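Local coordinates for SPbeta prophage-derived uncharacterized protein YorR (Bacillus subtilis, PDB 3KB2) that is of unknown function but binds guanosine 3'-monophosphate 5'-diphosphate with magnesium nearby and is probably a dTMP kinase-like P-loop nucleotide kinase, at residues Tyr65-Tyr70 / Lys75-Leu80. Residues are numbered along the deposited sequence; the frame is centred on the assembly and turned at random.
Sequences YSNLVY and KDYSIL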
# COMPACT_ATOMS: atom_id res chain seq x y z
N TYR A 65 3.59 3.35 17.65
CA TYR A 65 3.96 4.51 16.85
C TYR A 65 3.61 4.32 15.38
O TYR A 65 3.09 5.24 14.76
CB TYR A 65 5.43 4.85 17.08
CG TYR A 65 5.67 5.16 18.54
CD1 TYR A 65 5.03 6.24 19.16
CD2 TYR A 65 6.46 4.33 19.32
CE1 TYR A 65 5.16 6.47 20.52
CE2 TYR A 65 6.61 4.54 20.68
CZ TYR A 65 5.96 5.61 21.28
OH TYR A 65 6.11 5.79 22.64
N SER A 66 3.87 3.14 14.83
CA SER A 66 3.51 2.90 13.44
C SER A 66 1.99 3.04 13.31
O SER A 66 1.50 3.45 12.27
CB SER A 66 3.92 1.50 13.00
OG SER A 66 5.31 1.31 13.10
N ASN A 67 1.25 2.69 14.36
CA ASN A 67 -0.20 2.81 14.30
C ASN A 67 -0.59 4.27 14.06
O ASN A 67 -1.43 4.55 13.22
CB ASN A 67 -0.86 2.32 15.58
CG ASN A 67 -2.35 2.59 15.59
OD1 ASN A 67 -3.11 1.97 14.86
ND2 ASN A 67 -2.77 3.53 16.42
N LEU A 68 0.04 5.18 14.80
CA LEU A 68 -0.22 6.60 14.66
C LEU A 68 0.06 7.12 13.25
O LEU A 68 -0.62 8.03 12.77
CB LEU A 68 0.62 7.38 15.68
CG LEU A 68 -0.04 7.62 17.03
CD1 LEU A 68 -0.74 6.37 17.53
CD2 LEU A 68 1.03 8.08 18.03
N VAL A 69 1.07 6.54 12.60
CA VAL A 69 1.47 6.93 11.24
C VAL A 69 0.45 6.46 10.20
O VAL A 69 -0.13 7.27 9.46
CB VAL A 69 2.87 6.33 10.89
CG1 VAL A 69 3.20 6.49 9.39
CG2 VAL A 69 3.94 7.00 11.73
N TYR A 70 0.23 5.15 10.15
CA TYR A 70 -0.68 4.56 9.18
C TYR A 70 -2.16 4.87 9.35
O TYR A 70 -2.95 4.64 8.43
CB TYR A 70 -0.45 3.05 9.12
CG TYR A 70 0.92 2.70 8.58
CD1 TYR A 70 1.29 3.08 7.28
CD2 TYR A 70 1.87 2.04 9.36
CE1 TYR A 70 2.57 2.82 6.79
CE2 TYR A 70 3.15 1.77 8.88
CZ TYR A 70 3.49 2.16 7.59
OH TYR A 70 4.76 1.92 7.11
N LYS A 75 -8.13 4.47 5.37
CA LYS A 75 -9.47 4.68 5.89
C LYS A 75 -9.88 3.44 6.68
O LYS A 75 -9.31 2.36 6.51
CB LYS A 75 -10.47 4.94 4.76
CG LYS A 75 -10.28 6.28 4.03
CD LYS A 75 -11.46 6.57 3.10
CE LYS A 75 -11.35 7.97 2.48
NZ LYS A 75 -12.46 8.30 1.53
N ASP A 76 -10.88 3.61 7.55
CA ASP A 76 -11.37 2.53 8.39
C ASP A 76 -10.18 1.85 9.07
O ASP A 76 -10.11 0.62 9.15
CB ASP A 76 -12.17 1.51 7.57
CG ASP A 76 -13.39 2.12 6.87
OD1 ASP A 76 -14.16 2.86 7.53
OD2 ASP A 76 -13.59 1.85 5.67
N TYR A 77 -9.24 2.67 9.53
CA TYR A 77 -8.03 2.19 10.19
C TYR A 77 -7.93 2.86 11.55
O TYR A 77 -7.47 3.99 11.66
CB TYR A 77 -6.82 2.55 9.33
CG TYR A 77 -5.51 1.95 9.79
CD1 TYR A 77 -4.90 2.38 10.97
CD2 TYR A 77 -4.87 0.96 9.04
CE1 TYR A 77 -3.69 1.84 11.39
CE2 TYR A 77 -3.67 0.42 9.45
CZ TYR A 77 -3.08 0.86 10.63
OH TYR A 77 -1.88 0.34 11.04
N SER A 78 -8.33 2.13 12.59
CA SER A 78 -8.31 2.66 13.96
C SER A 78 -6.97 3.18 14.46
O SER A 78 -5.91 2.65 14.12
CB SER A 78 -8.81 1.60 14.94
OG SER A 78 -10.14 1.24 14.64
N ILE A 79 -7.04 4.21 15.29
CA ILE A 79 -5.86 4.81 15.86
C ILE A 79 -6.01 4.93 17.37
O ILE A 79 -7.11 5.10 17.88
CB ILE A 79 -5.59 6.21 15.27
CG1 ILE A 79 -4.30 6.78 15.85
CG2 ILE A 79 -6.72 7.17 15.61
CD1 ILE A 79 -3.77 7.95 15.05
N LEU A 80 -4.90 4.84 18.09
CA LEU A 80 -4.96 5.00 19.53
C LEU A 80 -5.28 6.45 19.84
O LEU A 80 -4.96 7.34 19.05
CB LEU A 80 -3.62 4.65 20.16
CG LEU A 80 -3.29 3.18 20.10
CD1 LEU A 80 -1.84 2.99 20.42
CD2 LEU A 80 -4.18 2.43 21.06
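Tyr77 lays its ring against the C-terminal turn of helix 64-70, where the chain leaves the helix at Tyr70. The backbone O of Tyr70 stands 3.9 Å above the ring plane, over the centre of one face, and CB of Tyr70 lies 3.6 Å from the hydroxyl OH of Tyr77. A trans chi1 (-172°) swings the Tyr77 ring back to the helix, whereas the Tyr70 ring, with Tyr77 OH obliquely beside it, runs on toward Asp10, Arg62 and Tyr132; the Tyr70 side chain is about 8 Å from the bound nucleotide. CE1 of Tyr77 also meets the amide of Asn67; the two side chains run antiparallel alongside each other, their planes 24° apart. At Ser78 the backbone O takes over, 3.9 Å from CG of Asn67, while the hydroxyl turns from the helix to bond weakly to the carbonyl of Ala38. Ile79 follows, roughly perpendicular to the Leu68 side chain. Its extended branch (chi1 -177°) brings CG1 to 4.0 Å from CD1 of Leu68 and sets CD1 3.8 Å from CA of Leu68, against the helix backbone itself. Leu80 closes the row, CB lying 4.3 Å from CD1 of Leu68 and its backbone N facing the amide of Asn67. Beyond the contact, Phe49 of helix 42-52 touches both Asn67 and Leu80, and Leu85 of helix 82-92 packs on Leu68. The loop thus folds back along the helix it has just left and leads into helix 82-92. Chemically, apolar and aromatic packing surrounds a buried Asn67 amide set beside the carbonyl of Ser78 and the N-H of Leu80, polar backbone groups that could satisfy it in the interior.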